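Lipolytic enzyme, G-D-S-L family (Bacteroides thetaiotaomicron, PDB 7BR2) metabolises the drug diltiazem as a gut-bacterial serine esterase of the SGNH (GDSL) hydrolase family. Local coordinates at residues Gly32-Ser37 with Pro208-His213; Val54-Ile59 with Thr365-Ala370. All blocks are in the same frame, centred on the assembly; numbering follows the deposited sequence.

Both contacts are buried, but interaction 1 is the more central, its middle about 6 Å from the centre of the chain against about 15 Å for interaction 2. Interaction 1 joins two pieces of the hydrolase domain, the start of helix 35-46 and the start of helix 210-223, whereas interaction 2 fastens an outermost strand of the parallel sheet to the later helix 344-377. Their chemistry differs accordingly, with close packing around a histidine ring in the first and an arginine gripping a main-chain carbonyl in the second. Helix 35-46 and strand 53-58 are consecutive elements, and the contacts touch where His36 CE1 packs 3.5 Å from Asn56 ND2.

Interaction 1 of 2, residues Gly32-Ser37 with Pro208-His213; sequences GGRYHS and PDNDGH
The imidazole of His213 lies flat against the backbone of Gly33 and Arg34. Gly33 CA makes a CH-pi contact over one face, 3.6 Å from the centroid of the His213 ring, and Arg34 N sits toward the rim of the same face. A beta carbon at Gly33 would run into His213 CE1, so bare backbone lets the ring come so close. The rings of Tyr35 and His213 are coplanar and meet rim to rim, with His213 ND1 3.3 Å from Tyr35 CD2 in the plane of the phenol. Tyr35 CG takes the crowded position between backbone N and carbonyl carbon (chi1 70°); His36 CD2 covers the centre of one ring face, and Tyr35 OH is hydrogen-bonded to Thr30. Farther out, the extended Arg34 runs alongside Asn210, with NH1 3.3 Å from Asn210 OD1 and the two flat groups 71° apart. The clear charged partner of Arg34 is Glu357, salt-bridged to NH2; Asn210 ND2 donates to Arg279 O. Ser28 and His207, probably catalytic as in other SGNH hydrolases, shortly precede the two segments, so face-on packing against bare backbone and rim-to-rim ring packing join the elements that follow them, with polar ends anchored elsewhere.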
loop_
_atom_site.group_PDB
_atom_site.type_symbol
_atom_site.label_atom_id
_atom_site.label_comp_id
_atom_site.label_asym_id
_atom_site.label_seq_id
_atom_site.Cartn_x
_atom_site.Cartn_y
_atom_site.Cartn_z
ATOM N N GLY A 32 5.651 6.881 7.427
ATOM C CA GLY A 32 5.886 5.699 8.216
ATOM C C GLY A 32 5.023 4.510 7.869
ATOM O O GLY A 32 5.148 3.468 8.523
ATOM N N GLY A 33 4.148 4.615 6.864
ATOM C CA GLY A 33 3.227 3.547 6.538
ATOM C C GLY A 33 3.627 2.726 5.315
ATOM O O GLY A 33 4.574 3.029 4.597
ATOM N N ARG A 34 2.828 1.685 5.054
ATOM C CA ARG A 34 3.177 0.695 4.044
ATOM C C ARG A 34 2.184 0.580 2.894
ATOM O O ARG A 34 2.386 -0.262 2.013
ATOM C CB ARG A 34 3.340 -0.682 4.701
ATOM C CG ARG A 34 4.660 -0.891 5.459
ATOM C CD ARG A 34 4.649 -2.256 6.113
ATOM N NE ARG A 34 5.864 -2.589 6.858
ATOM C CZ ARG A 34 6.153 -2.154 8.088
ATOM N NH1 ARG A 34 5.342 -1.320 8.732
ATOM N NH2 ARG A 34 7.274 -2.546 8.671
ATOM N N TYR A 35 1.149 1.414 2.842
ATOM C CA TYR A 35 0.156 1.238 1.793
ATOM C C TYR A 35 0.809 1.285 0.418
ATOM O O TYR A 35 0.452 0.503 -0.472
ATOM C CB TYR A 35 -0.957 2.282 1.913
ATOM C CG TYR A 35 -0.574 3.711 1.576
ATOM C CD1 TYR A 35 -0.519 4.162 0.248
ATOM C CD2 TYR A 35 -0.318 4.630 2.582
ATOM C CE1 TYR A 35 -0.172 5.491 -0.061
ATOM C CE2 TYR A 35 0.014 5.958 2.289
ATOM C CZ TYR A 35 0.080 6.383 0.970
ATOM O OH TYR A 35 0.420 7.691 0.698
ATOM N N HIS A 36 1.790 2.175 0.236
ATOM C CA HIS A 36 2.465 2.275 -1.052
ATOM C C HIS A 36 3.315 1.044 -1.311
ATOM O O HIS A 36 3.392 0.561 -2.452
ATOM C CB HIS A 36 3.309 3.554 -1.117
ATOM C CG HIS A 36 4.025 3.883 0.161
ATOM N ND1 HIS A 36 5.195 3.260 0.547
ATOM C CD2 HIS A 36 3.748 4.791 1.128
ATOM C CE1 HIS A 36 5.593 3.753 1.707
ATOM N NE2 HIS A 36 4.738 4.691 2.076
ATOM N N SER A 37 3.936 0.507 -0.259
ATOM C CA SER A 37 4.680 -0.742 -0.398
ATOM C C SER A 37 3.744 -1.909 -0.727
ATOM O O SER A 37 4.087 -2.785 -1.528
ATOM C CB SER A 37 5.476 -1.013 0.880
ATOM O OG SER A 37 6.346 -2.121 0.730
ATOM N N PRO A 208 -2.861 4.679 10.775
ATOM C CA PRO A 208 -3.279 3.281 10.599
ATOM C C PRO A 208 -2.149 2.290 10.817
ATOM O O PRO A 208 -0.989 2.551 10.493
ATOM C CB PRO A 208 -3.768 3.235 9.147
ATOM C CG PRO A 208 -4.114 4.644 8.806
ATOM C CD PRO A 208 -3.130 5.493 9.574
ATOM N N ASP A 209 -2.517 1.133 11.362
ATOM C CA ASP A 209 -1.633 -0.011 11.510
ATOM C C ASP A 209 -1.524 -0.729 10.158
ATOM O O ASP A 209 -2.075 -0.285 9.148
ATOM C CB ASP A 209 -2.175 -0.908 12.628
ATOM C CG ASP A 209 -1.127 -1.802 13.262
ATOM O OD1 ASP A 209 -0.024 -1.959 12.709
ATOM O OD2 ASP A 209 -1.431 -2.383 14.330
ATOM N N ASN A 210 -0.827 -1.866 10.128
ATOM C CA ASN A 210 -0.593 -2.573 8.866
ATOM C C ASN A 210 -1.902 -2.957 8.189
ATOM O O ASN A 210 -2.005 -2.938 6.956
ATOM C CB ASN A 210 0.249 -3.822 9.118
ATOM C CG ASN A 210 1.604 -3.500 9.674
ATOM O OD1 ASN A 210 2.411 -2.833 9.019
ATOM N ND2 ASN A 210 1.861 -3.944 10.899
ATOM N N ASP A 211 -2.908 -3.338 8.978
ATOM C CA ASP A 211 -4.207 -3.667 8.401
ATOM C C ASP A 211 -4.823 -2.455 7.719
ATOM O O ASP A 211 -5.368 -2.565 6.612
ATOM C CB ASP A 211 -5.147 -4.216 9.480
ATOM C CG ASP A 211 -5.342 -3.251 10.649
ATOM O OD1 ASP A 211 -4.346 -2.651 11.125
ATOM O OD2 ASP A 211 -6.504 -3.044 11.050
ATOM N N GLY A 212 -4.752 -1.288 8.366
ATOM C CA GLY A 212 -5.280 -0.089 7.745
ATOM C C GLY A 212 -4.570 0.245 6.449
ATOM O O GLY A 212 -5.210 0.615 5.456
ATOM N N HIS A 213 -3.240 0.101 6.431
ATOM C CA HIS A 213 -2.488 0.371 5.212
ATOM C C HIS A 213 -2.804 -0.653 4.133
ATOM O O HIS A 213 -2.833 -0.310 2.946
ATOM C CB HIS A 213 -0.991 0.419 5.528
ATOM C CG HIS A 213 -0.565 1.726 6.111
ATOM N ND1 HIS A 213 -0.316 2.839 5.334
ATOM C CD2 HIS A 213 -0.437 2.130 7.395
ATOM C CE1 HIS A 213 -0.025 3.863 6.115
ATOM N NE2 HIS A 213 -0.085 3.459 7.371
#

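Interaction 2 of 2, residues Val54-Ile59 with Thr365-Ala370; sequences VFNGGI and TFREYA
Strand 53-58 is an edge strand of the five-stranded parallel sheet in this SGNH-hydrolase fold, and helix 344-377 packs against its C-terminal end, the local axes 9.3 Å apart and inclined at 34°. The strand leads into a glycine-rich segment that in relatives commonly helps to form the oxyanion hole. The chain of Arg367, bent at chi2 and chi3 (-72°), brings the guanidinium side-on to Gly58 O, which accepts two bonds: Arg367 NE donates to Gly58 O over 2.9 Å within the carbonyl plane, and NH1 over 3.1 Å from well above it. Gly57 CA and Asn56 O lie over one guanidinium face, Asn56 O 3.2 Å above the plane, while Ala370 CB lies over the rim of the opposite face. Beside the arginine, Ile59 CD1 meets Ala370 CB at 3.9 Å, an apolar part just past the strand. NH1 also forms a salt bridge to Asp74, which probably offsets the charge of nearby Arg70. An alanine in place of Arg367 would remove both donors to Gly58 O and a salt-bridge partner of Asp74, probably loosening the helix's hold on the strand end. Asn56 braces the turn from within: its CG is anti to the backbone N, and its amide packs on Arg367 CG, with ND2 bonded to Asp31 O. In the resulting Asx turn, Asn56 OD1 accepts from Gly58 N at 2.8 Å, nearly along the C=O axis.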
loop_
_atom_site.group_PDB
_atom_site.type_symbol
_atom_site.label_atom_id
_atom_site.label_comp_id
_atom_site.label_asym_id
_atom_site.label_seq_id
_atom_site.Cartn_x
_atom_site.Cartn_y
_atom_site.Cartn_z
ATOM N N VAL A 54 7.742 2.538 -7.292
ATOM C CA VAL A 54 6.963 3.324 -6.348
ATOM C C VAL A 54 7.917 4.031 -5.387
ATOM O O VAL A 54 8.945 3.470 -4.992
ATOM C CB VAL A 54 5.967 2.415 -5.609
ATOM C CG1 VAL A 54 5.194 3.181 -4.544
ATOM C CG2 VAL A 54 5.022 1.803 -6.632
ATOM N N PHE A 55 7.577 5.268 -5.021
ATOM C CA PHE A 55 8.383 6.090 -4.124
ATOM C C PHE A 55 7.527 6.559 -2.965
ATOM O O PHE A 55 6.424 7.085 -3.165
ATOM C CB PHE A 55 8.973 7.310 -4.852
ATOM C CG PHE A 55 9.925 6.952 -5.958
ATOM C CD1 PHE A 55 9.444 6.617 -7.226
ATOM C CD2 PHE A 55 11.296 6.943 -5.742
ATOM C CE1 PHE A 55 10.317 6.278 -8.255
ATOM C CE2 PHE A 55 12.176 6.612 -6.768
ATOM C CZ PHE A 55 11.682 6.279 -8.027
ATOM N N ASN A 56 8.029 6.345 -1.763
ATOM C CA ASN A 56 7.509 6.997 -0.570
ATOM C C ASN A 56 7.925 8.473 -0.570
ATOM O O ASN A 56 9.118 8.784 -0.528
ATOM C CB ASN A 56 8.064 6.263 0.648
ATOM C CG ASN A 56 7.558 6.812 1.969
ATOM O OD1 ASN A 56 6.979 7.901 2.036
ATOM N ND2 ASN A 56 7.819 6.065 3.045
ATOM N N GLY A 57 6.960 9.395 -0.629
ATOM C CA GLY A 57 7.278 10.809 -0.516
ATOM C C GLY A 57 6.550 11.425 0.660
ATOM O O GLY A 57 6.008 12.531 0.581
ATOM N N GLY A 58 6.474 10.673 1.751
ATOM C CA GLY A 58 5.876 11.155 2.979
ATOM C C GLY A 58 6.965 11.666 3.907
ATOM O O GLY A 58 8.077 11.144 3.914
ATOM N N ILE A 59 6.636 12.714 4.663
ATOM C CA ILE A 59 7.434 13.179 5.791
ATOM C C ILE A 59 6.487 13.449 6.954
ATOM O O ILE A 59 5.516 14.195 6.805
ATOM C CB ILE A 59 8.239 14.447 5.440
ATOM C CG1 ILE A 59 9.246 14.155 4.321
ATOM C CG2 ILE A 59 8.937 14.991 6.665
ATOM C CD1 ILE A 59 10.239 15.252 4.098
ATOM N N THR A 365 14.875 4.867 5.729
ATOM C CA THR A 365 16.058 5.625 6.164
ATOM C C THR A 365 16.262 6.843 5.273
ATOM O O THR A 365 16.610 7.938 5.756
ATOM C CB THR A 365 17.326 4.761 6.196
ATOM O OG1 THR A 365 17.819 4.524 4.868
ATOM C CG2 THR A 365 17.062 3.444 6.899
ATOM N N PHE A 366 15.973 6.695 3.973
ATOM C CA PHE A 366 16.025 7.885 3.114
ATOM C C PHE A 366 14.982 8.929 3.515
ATOM O O PHE A 366 15.230 10.141 3.389
ATOM C CB PHE A 366 15.856 7.497 1.641
ATOM C CG PHE A 366 17.120 6.980 0.997
ATOM C CD1 PHE A 366 17.496 5.655 1.133
ATOM C CD2 PHE A 366 17.916 7.826 0.225
ATOM C CE1 PHE A 366 18.665 5.169 0.535
ATOM C CE2 PHE A 366 19.084 7.351 -0.379
ATOM C CZ PHE A 366 19.458 6.011 -0.214
ATOM N N ARG A 367 13.828 8.489 4.027
ATOM C CA ARG A 367 12.801 9.440 4.465
ATOM C C ARG A 367 13.240 10.199 5.724
ATOM O O ARG A 367 12.920 11.387 5.895
ATOM C CB ARG A 367 11.473 8.725 4.741
ATOM C CG ARG A 367 10.796 8.059 3.538
ATOM C CD ARG A 367 11.004 8.839 2.272
ATOM N NE ARG A 367 10.232 10.068 2.261
ATOM C CZ ARG A 367 10.525 11.121 1.511
ATOM N NH1 ARG A 367 9.761 12.207 1.564
ATOM N NH2 ARG A 367 11.590 11.084 0.720
ATOM N N GLU A 368 13.947 9.519 6.631
ATOM C CA GLU A 368 14.519 10.201 7.795
ATOM C C GLU A 368 15.537 11.250 7.353
ATOM O O GLU A 368 15.581 12.379 7.880
ATOM C CB GLU A 368 15.170 9.180 8.736
ATOM C CG GLU A 368 14.211 8.150 9.337
ATOM C CD GLU A 368 13.370 8.715 10.472
ATOM O OE1 GLU A 368 13.788 9.716 11.082
ATOM O OE2 GLU A 368 12.276 8.184 10.747
ATOM N N TYR A 369 16.352 10.906 6.359
ATOM C CA TYR A 369 17.285 11.905 5.849
ATOM C C TYR A 369 16.530 13.101 5.272
ATOM O O TYR A 369 16.893 14.257 5.530
ATOM C CB TYR A 369 18.221 11.264 4.821
ATOM C CG TYR A 369 18.933 12.237 3.910
ATOM C CD1 TYR A 369 20.085 12.913 4.329
ATOM C CD2 TYR A 369 18.474 12.459 2.610
ATOM C CE1 TYR A 369 20.747 13.805 3.481
ATOM C CE2 TYR A 369 19.123 13.340 1.761
ATOM C CZ TYR A 369 20.263 14.014 2.198
ATOM O OH TYR A 369 20.905 14.880 1.335
ATOM N N ALA A 370 15.447 12.840 4.535
ATOM C CA ALA A 370 14.643 13.926 3.974
ATOM C C ALA A 370 14.057 14.817 5.065
ATOM O O ALA A 370 13.942 16.035 4.880
ATOM C CB ALA A 370 13.528 13.367 3.083
#